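Local coordinates for odorant binding protein 4 (PDB 6JPM) that probably binds small hydrophobic odorants as a secreted carrier of the PBP/GOBP family, at residues 39-42 / 43-47; 50-54 / 55-59; 110-113 / 114-117; 102-105 / 106-110. All coordinates share one frame; numbering follows the deposited sequence.

Contact 1: residues 39-42 / 43-47; sequences DDKK and MMCYM
With CG beside its backbone N (chi1 -73°) and the chain extended as far as SD, then bent at chi3 so that CE turns toward D39 O and K41 CA, M44 lays its thioether back along the start of the helix, where SD comes 3.7 Å from D39 O. C45 places SG 3.5 Å from K41 O, with K41 CG a little farther off. D40 is the N-cap: OD2 accepts K42 N at 3.0 Å. K42 then bends at its last two torsions and folds its amine back onto the same oxygen, NZ to OD2 2.7 Å, a salt bridge. The two donors come from opposite faces of the carboxylate plane, and Q28 NE2 adds a third bond to OD2, so this one oxygen ties the cap to helix 26-32. Behind it the first helical turns close regularly, M44 N on D40 O at 3.1 Å and C45 N on K41 O at 2.8 Å. C45 is joined to C98 by a disulfide, M44 packs on E99 and Y102 of helix 99-111, and on another side M43 and Y46 lie against helix 26-32, with Y46 also reaching helix 4-22.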
# COMPACT_ATOMS: atom_id res chain seq x y z
N ASP A 39 5.08 -11.53 -8.43
CA ASP A 39 5.16 -10.40 -9.35
C ASP A 39 4.20 -10.55 -10.53
O ASP A 39 4.37 -9.88 -11.55
CB ASP A 39 6.60 -10.17 -9.81
CG ASP A 39 7.14 -11.29 -10.72
OD1 ASP A 39 6.40 -12.23 -11.10
OD2 ASP A 39 8.34 -11.20 -11.06
N ASP A 40 3.20 -11.41 -10.40
CA ASP A 40 2.16 -11.49 -11.42
C ASP A 40 1.51 -10.12 -11.59
O ASP A 40 1.34 -9.38 -10.63
CB ASP A 40 1.11 -12.53 -11.02
CG ASP A 40 -0.06 -12.59 -11.99
OD1 ASP A 40 0.09 -13.16 -13.09
OD2 ASP A 40 -1.13 -12.07 -11.64
N LYS A 41 1.22 -9.76 -12.83
CA LYS A 41 0.63 -8.45 -13.19
C LYS A 41 -0.63 -8.13 -12.38
O LYS A 41 -0.80 -7.01 -12.08
CB LYS A 41 0.48 -8.37 -14.70
CG LYS A 41 -0.58 -7.47 -15.27
CD LYS A 41 -0.36 -7.24 -16.75
CE LYS A 41 -1.54 -6.67 -17.47
NZ LYS A 41 -1.44 -6.84 -18.94
N LYS A 42 -1.46 -9.13 -12.07
CA LYS A 42 -2.70 -8.91 -11.29
C LYS A 42 -2.37 -8.41 -9.88
O LYS A 42 -2.97 -7.51 -9.45
CB LYS A 42 -3.62 -10.12 -11.26
CG LYS A 42 -4.04 -10.67 -12.61
CD LYS A 42 -4.99 -11.82 -12.51
CE LYS A 42 -4.35 -13.17 -12.69
NZ LYS A 42 -3.43 -13.56 -11.61
N MET A 43 -1.39 -9.00 -9.22
CA MET A 43 -0.98 -8.56 -7.88
C MET A 43 -0.41 -7.14 -7.99
O MET A 43 -0.75 -6.36 -7.18
CB MET A 43 0.09 -9.50 -7.35
CG MET A 43 0.52 -9.23 -5.95
SD MET A 43 -0.74 -9.54 -4.77
CE MET A 43 -1.18 -7.88 -4.30
N MET A 44 0.41 -6.89 -9.00
CA MET A 44 1.04 -5.57 -9.24
C MET A 44 -0.03 -4.50 -9.49
O MET A 44 -0.00 -3.51 -8.85
CB MET A 44 2.05 -5.60 -10.39
CG MET A 44 3.32 -6.30 -10.02
SD MET A 44 4.73 -6.19 -11.09
CE MET A 44 3.99 -6.17 -12.71
N CYS A 45 -0.98 -4.80 -10.35
CA CYS A 45 -2.05 -3.85 -10.68
C CYS A 45 -2.98 -3.64 -9.49
O CYS A 45 -3.42 -2.58 -9.34
CB CYS A 45 -2.68 -4.14 -12.03
SG CYS A 45 -1.46 -3.86 -13.34
N TYR A 46 -3.17 -4.65 -8.66
CA TYR A 46 -3.97 -4.50 -7.43
C TYR A 46 -3.30 -3.47 -6.52
O TYR A 46 -3.96 -2.64 -6.06
CB TYR A 46 -4.22 -5.82 -6.70
CG TYR A 46 -4.85 -5.68 -5.35
CD1 TYR A 46 -6.21 -5.51 -5.22
CD2 TYR A 46 -4.10 -5.69 -4.20
CE1 TYR A 46 -6.80 -5.39 -3.99
CE2 TYR A 46 -4.67 -5.59 -2.95
CZ TYR A 46 -6.03 -5.42 -2.85
OH TYR A 46 -6.62 -5.28 -1.66
N MET A 47 -2.01 -3.62 -6.27
CA MET A 47 -1.25 -2.67 -5.42
C MET A 47 -1.31 -1.25 -6.03
O MET A 47 -1.46 -0.31 -5.31
CB MET A 47 0.19 -3.13 -5.16
CG MET A 47 0.33 -4.30 -4.18
SD MET A 47 -0.93 -4.49 -2.92
CE MET A 47 -0.53 -3.12 -1.86

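Contact 2: residues 50-54 / 55-59; sequences ILETM and KIIKN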
# COMPACT_ATOMS: atom_id res chain seq x y z
N ILE A 50 -4.78 0.06 -5.29
CA ILE A 50 -4.94 0.41 -3.88
C ILE A 50 -4.26 1.74 -3.59
O ILE A 50 -4.85 2.65 -3.01
CB ILE A 50 -4.37 -0.71 -2.98
CG1 ILE A 50 -5.30 -1.95 -2.96
CG2 ILE A 50 -4.10 -0.17 -1.58
CD1 ILE A 50 -6.72 -1.69 -2.45
N LEU A 51 -2.99 1.88 -4.00
CA LEU A 51 -2.23 3.08 -3.68
C LEU A 51 -2.69 4.28 -4.50
O LEU A 51 -2.59 5.42 -4.02
CB LEU A 51 -0.74 2.82 -3.86
CG LEU A 51 -0.15 1.90 -2.79
CD1 LEU A 51 1.13 1.26 -3.29
CD2 LEU A 51 0.10 2.70 -1.48
N GLU A 52 -3.20 4.07 -5.71
CA GLU A 52 -3.86 5.18 -6.40
C GLU A 52 -5.12 5.62 -5.65
O GLU A 52 -5.36 6.81 -5.46
CB GLU A 52 -4.22 4.80 -7.83
CG GLU A 52 -3.08 4.94 -8.84
CD GLU A 52 -3.54 4.67 -10.27
OE1 GLU A 52 -4.72 4.30 -10.44
OE2 GLU A 52 -2.73 4.81 -11.21
N THR A 53 -5.91 4.65 -5.18
CA THR A 53 -7.12 4.98 -4.44
C THR A 53 -6.81 5.71 -3.14
O THR A 53 -7.55 6.60 -2.74
CB THR A 53 -7.92 3.71 -4.17
OG1 THR A 53 -8.27 3.13 -5.42
CG2 THR A 53 -9.19 3.99 -3.37
N MET A 54 -5.70 5.36 -2.49
CA MET A 54 -5.26 6.11 -1.31
C MET A 54 -4.63 7.45 -1.67
O MET A 54 -4.31 8.21 -0.75
CB MET A 54 -4.24 5.29 -0.51
CG MET A 54 -4.82 4.00 0.09
SD MET A 54 -3.49 2.94 0.71
CE MET A 54 -3.04 3.79 2.23
N LYS A 55 -4.43 7.73 -2.96
CA LYS A 55 -3.78 8.94 -3.48
C LYS A 55 -2.30 9.01 -3.13
O LYS A 55 -1.67 10.05 -3.34
CB LYS A 55 -4.50 10.21 -3.01
CG LYS A 55 -5.89 10.34 -3.62
CD LYS A 55 -6.67 11.50 -3.03
CE LYS A 55 -7.20 11.17 -1.64
NZ LYS A 55 -8.21 12.16 -1.20
N ILE A 56 -1.72 7.92 -2.64
CA ILE A 56 -0.29 7.86 -2.32
C ILE A 56 0.54 7.70 -3.59
O ILE A 56 1.67 8.20 -3.67
CB ILE A 56 -0.05 6.71 -1.31
CG1 ILE A 56 -0.78 7.01 0.01
CG2 ILE A 56 1.44 6.48 -1.08
CD1 ILE A 56 -0.21 8.23 0.76
N ILE A 57 0.03 6.98 -4.59
CA ILE A 57 0.71 6.80 -5.87
C ILE A 57 -0.09 7.53 -6.95
O ILE A 57 -1.31 7.38 -7.05
CB ILE A 57 0.87 5.31 -6.22
CG1 ILE A 57 1.95 4.63 -5.36
CG2 ILE A 57 1.18 5.14 -7.70
CD1 ILE A 57 3.38 5.09 -5.63
N LYS A 58 0.61 8.32 -7.76
CA LYS A 58 -0.04 9.04 -8.84
C LYS A 58 0.84 8.92 -10.07
O LYS A 58 2.02 9.31 -10.03
CB LYS A 58 -0.26 10.51 -8.44
CG LYS A 58 -0.99 11.34 -9.45
CD LYS A 58 -1.35 12.70 -8.86
CE LYS A 58 -0.12 13.40 -8.27
NZ LYS A 58 0.93 13.72 -9.29
N ASN A 59 0.29 8.37 -11.15
CA ASN A 59 1.06 8.16 -12.39
C ASN A 59 2.36 7.42 -12.09
O ASN A 59 3.43 7.78 -12.59
CB ASN A 59 1.36 9.48 -13.10
CG ASN A 59 0.10 10.23 -13.49
OD1 ASN A 59 -0.18 11.30 -12.95
ND2 ASN A 59 -0.65 9.68 -14.43
O HOH W 1 -2.39 7.51 -11.63
O HOH W 2 -3.82 8.76 -7.15
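L51 and the two isoleucines after the helix make the apolar centre. L51 CB sits 3.6 Å from I57 CG1, while its CD2 branch reaches I56, 4.0 Å from I56 CB; thus one leucine serves both, its CB and CD1 facing I57 and its CD2 facing I56. CG1 of I56 lies beside its own backbone N (chi1 -64°), and from there it touches M54 CB at 3.9 Å. F104 and A101 of helix 99-111 cover this cluster, and V67 of helix 64-70 meets I56.

Around these side chains the backbone forms a Schellman motif that ends helix 41-53. K55 takes a positive phi (67°), and the chain turns back to make the motif's two bonds, K55 N to E52 O and, outside it, a weak one from I56 N to L51 O. I57 N adds a further, better-aligned bond to the same L51 O at 3.1 Å, almost straight at the hydrogen (172°). I57 already belongs to the short strand 57-58, which pairs antiparallel with 61-62, so the turn leads the chain straight from helix into hairpin.

Toward the polar edge, E52 CA points its hydrogen at I57 O, a CA-H...O contact of 3.4 Å. One water donates to both E52 O and I57 O, stitching the two backbones together. A second water gives a hydrogen to E52 OE2 at 2.8 Å and takes one from N59 N, carrying the link out to the exposed end of the strand.

Contact 3: residues 110-113 / 114-117; sequences LSNP and EMYF
N112 and M115 run alongside each other in the same direction, and the amide of N112 does the touching: its flat CG is 3.5 Å from M115 CG, and ND2 lies over the same methylene at 3.1 Å from M115 CG, a separation unusually short and doubtful in detail. N112 reaches M115 because its CG stands opposite its own N (chi1 -157°), while M115 bends at chi2 and chi3 and carries its sulfur away from the amide.

The backbone of the turn fixes this pairing. M115 N bonds N112 O at 3.1 Å, coming from above the carbonyl plane, and Y116 N makes a long, weak bond to P113 O at 3.4 Å. P113 takes the second position of the turn, its ring exposed.

Further out, S81 of helix 76-89 touches both N112 and M115, and S111 OG bonds S85 OG, so the turn is held against that helix. Y116 sets its ring edge-to-face with Y109, and F117 does the same with Y78. The arrangement is a type I beta turn at N112-M115, followed by a weaker overlapping one, after helix 99-111, sending the C-terminal tail back across the helical bundle of this PBP/GOBP-family protein.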
# COMPACT_ATOMS: atom_id res chain seq x y z
N LEU A 110 8.59 -4.95 3.89
CA LEU A 110 9.87 -5.42 4.40
C LEU A 110 10.50 -4.47 5.41
O LEU A 110 11.31 -4.91 6.23
CB LEU A 110 10.84 -5.66 3.25
CG LEU A 110 10.43 -6.82 2.35
CD1 LEU A 110 11.41 -6.95 1.18
CD2 LEU A 110 10.36 -8.09 3.17
N SER A 111 10.16 -3.19 5.36
CA SER A 111 10.75 -2.25 6.33
C SER A 111 10.18 -2.49 7.73
O SER A 111 10.86 -2.18 8.67
CB SER A 111 10.59 -0.85 5.91
OG SER A 111 9.36 -0.34 6.35
N ASN A 112 8.99 -3.06 7.82
CA ASN A 112 8.30 -3.26 9.12
C ASN A 112 7.12 -4.20 8.91
O ASN A 112 6.04 -3.74 8.87
CB ASN A 112 7.84 -1.93 9.71
CG ASN A 112 7.65 -1.99 11.21
OD1 ASN A 112 7.63 -3.06 11.79
ND2 ASN A 112 7.50 -0.86 11.85
N PRO A 113 7.32 -5.51 8.79
CA PRO A 113 6.24 -6.42 8.55
C PRO A 113 5.07 -6.31 9.53
O PRO A 113 3.98 -6.32 9.10
CB PRO A 113 6.90 -7.78 8.59
CG PRO A 113 8.30 -7.50 8.23
CD PRO A 113 8.61 -6.15 8.82
N GLU A 114 5.38 -6.10 10.80
CA GLU A 114 4.32 -6.06 11.83
C GLU A 114 3.42 -4.83 11.68
O GLU A 114 2.30 -4.95 12.02
CB GLU A 114 4.96 -6.09 13.22
CG GLU A 114 3.98 -6.20 14.36
CD GLU A 114 3.19 -7.50 14.46
OE1 GLU A 114 2.24 -7.53 15.24
OE2 GLU A 114 3.52 -8.46 13.77
N MET A 115 3.94 -3.72 11.20
CA MET A 115 3.15 -2.47 11.14
C MET A 115 2.60 -2.20 9.73
O MET A 115 2.08 -1.17 9.49
CB MET A 115 4.00 -1.28 11.62
CG MET A 115 4.65 -1.52 12.97
SD MET A 115 3.47 -1.93 14.22
CE MET A 115 2.49 -0.45 14.24
N TYR A 116 2.68 -3.16 8.85
CA TYR A 116 2.13 -2.98 7.52
C TYR A 116 0.61 -3.07 7.57
O TYR A 116 0.06 -4.04 8.10
CB TYR A 116 2.72 -4.05 6.60
CG TYR A 116 2.26 -4.03 5.17
CD1 TYR A 116 2.90 -3.24 4.23
CD2 TYR A 116 1.22 -4.86 4.74
CE1 TYR A 116 2.51 -3.24 2.92
CE2 TYR A 116 0.82 -4.86 3.42
CZ TYR A 116 1.47 -4.05 2.51
OH TYR A 116 1.10 -4.03 1.19
N PHE A 117 -0.07 -2.06 7.04
CA PHE A 117 -1.53 -2.03 7.11
C PHE A 117 -2.22 -1.83 5.76
O PHE A 117 -3.45 -1.65 5.75
CB PHE A 117 -2.00 -0.94 8.08
CG PHE A 117 -1.50 0.43 7.73
CD1 PHE A 117 -2.11 1.18 6.72
CD2 PHE A 117 -0.42 0.98 8.41
CE1 PHE A 117 -1.63 2.45 6.38
CE2 PHE A 117 0.05 2.24 8.09
CZ PHE A 117 -0.55 2.98 7.08

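Contact 4: residues 102-105 / 106-110; sequences YNFA and KCLYL
F104 and L108, one helical turn apart, form the close-packed side. L108 CG stands over one face of the F104 ring, a CH-pi contact with CG 4.1 Å from the ring centroid and 15° off the normal, displaced toward the rim. CD1 of L108 presses in further, 3.5 Å from F104 CE2. The ring gets there with CG opposite the backbone N (chi1 179°), which carries it outward and slightly toward the C-terminal end of the helix, where L108 can cover it. L51 of helix 41-53 and C89 of helix 76-89 also touch F104, so its ring is buried between helices.

These residues belong to helix 99-111 of the mainly helical PBP/GOBP fold, and its regular i to i+4 bonding runs right through: K106 N to Y102 O at 2.9 Å, L108 N to F104 O at 3.0 Å. C107, between the two faces, is tied by a disulfide to C89, joining this helix to helix 76-89.

The other side is more polar and wetter. Here too a CH-pi contact is made, K106 CG over one face of the Y102 ring, but the donor is the lysine's aliphatic chain, whose CD reaches Y102 CE2 at 3.5 Å. K106 bends at chi3, so NZ turns off toward a water that takes a hydrogen from it at 2.8 Å. The same water sits at the edge of the Y102 ring, in its plane, 2.7 Å from OH. N103 OD1 lies alongside the lysine, 3.6 Å from K106 CE, while its ND2 bonds T94 O.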
# COMPACT_ATOMS: atom_id res chain seq x y z
N TYR A 102 3.71 -1.56 -6.80
CA TYR A 102 4.03 -2.88 -6.28
C TYR A 102 5.39 -2.88 -5.59
O TYR A 102 5.54 -3.37 -4.47
CB TYR A 102 4.03 -3.88 -7.43
CG TYR A 102 4.55 -5.25 -7.09
CD1 TYR A 102 3.72 -6.21 -6.49
CD2 TYR A 102 5.84 -5.62 -7.43
CE1 TYR A 102 4.19 -7.49 -6.22
CE2 TYR A 102 6.32 -6.89 -7.16
CZ TYR A 102 5.49 -7.82 -6.55
OH TYR A 102 5.98 -9.08 -6.28
N ASN A 103 6.41 -2.31 -6.25
CA ASN A 103 7.74 -2.28 -5.65
C ASN A 103 7.76 -1.43 -4.38
O ASN A 103 8.41 -1.80 -3.40
CB ASN A 103 8.77 -1.74 -6.66
CG ASN A 103 9.10 -2.76 -7.72
OD1 ASN A 103 9.10 -3.96 -7.46
ND2 ASN A 103 9.37 -2.28 -8.95
N PHE A 104 7.10 -0.28 -4.41
CA PHE A 104 6.93 0.53 -3.21
C PHE A 104 6.28 -0.28 -2.09
O PHE A 104 6.73 -0.24 -0.94
CB PHE A 104 6.09 1.77 -3.54
CG PHE A 104 5.83 2.69 -2.36
CD1 PHE A 104 6.88 3.34 -1.72
CD2 PHE A 104 4.53 2.91 -1.92
CE1 PHE A 104 6.64 4.21 -0.63
CE2 PHE A 104 4.28 3.76 -0.85
CZ PHE A 104 5.34 4.40 -0.20
N ALA A 105 5.21 -1.03 -2.40
CA ALA A 105 4.51 -1.81 -1.39
C ALA A 105 5.40 -2.88 -0.78
O ALA A 105 5.39 -3.10 0.43
CB ALA A 105 3.25 -2.44 -1.98
N LYS A 106 6.13 -3.61 -1.63
CA LYS A 106 7.04 -4.64 -1.10
C LYS A 106 8.04 -4.02 -0.14
O LYS A 106 8.36 -4.60 0.89
CB LYS A 106 7.82 -5.33 -2.23
CG LYS A 106 7.00 -6.09 -3.23
CD LYS A 106 7.89 -7.04 -4.02
CE LYS A 106 9.03 -6.30 -4.68
NZ LYS A 106 9.84 -7.19 -5.56
N CYS A 107 8.55 -2.83 -0.49
CA CYS A 107 9.51 -2.16 0.38
C CYS A 107 8.86 -1.82 1.72
O CYS A 107 9.45 -2.04 2.78
CB CYS A 107 10.04 -0.89 -0.30
SG CYS A 107 11.30 -0.00 0.69
N LEU A 108 7.64 -1.27 1.68
CA LEU A 108 6.97 -0.88 2.91
C LEU A 108 6.80 -2.08 3.83
O LEU A 108 7.05 -1.98 5.04
CB LEU A 108 5.60 -0.28 2.61
CG LEU A 108 5.59 1.13 2.05
CD1 LEU A 108 4.14 1.55 1.87
CD2 LEU A 108 6.34 2.10 2.96
N TYR A 109 6.38 -3.22 3.27
CA TYR A 109 6.21 -4.43 4.07
C TYR A 109 7.53 -4.85 4.70
O TYR A 109 7.61 -5.07 5.92
CB TYR A 109 5.64 -5.56 3.21
CG TYR A 109 5.43 -6.82 4.02
CD1 TYR A 109 6.49 -7.70 4.24
CD2 TYR A 109 4.20 -7.12 4.60
CE1 TYR A 109 6.34 -8.84 5.00
CE2 TYR A 109 4.04 -8.27 5.38
CZ TYR A 109 5.12 -9.13 5.56
OH TYR A 109 5.02 -10.28 6.31
N LEU A 110 8.59 -4.95 3.89
CA LEU A 110 9.87 -5.42 4.40
C LEU A 110 10.50 -4.47 5.41
O LEU A 110 11.31 -4.91 6.23
CB LEU A 110 10.84 -5.66 3.25
CG LEU A 110 10.43 -6.82 2.35
CD1 LEU A 110 11.41 -6.95 1.18
CD2 LEU A 110 10.36 -8.09 3.17
O HOH W 3 8.59 -9.32 -6.88

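Contacts 1 and 2 are the two ends of helix 41-53, an N-cap with a salt bridge at the start and a Schellman turn at the finish. Contacts 3 and 4 share L110 and follow helix 99-111 from near its start out to its C-terminal tail. Contact 4 lies nearest the chain's centre and contact 2 close behind; they meet through F104, against which L51 and I56 pack. Contact 1, partly buried, also touches contact 4, M44 on Y102. Contact 3 is the surface one, an amide packed on a methylene plus backbone turn bonds, though Y116 still reaches inward to A105 and M47. Toward the centre hydrocarbon and ring contacts dominate; charges and waters gather outside.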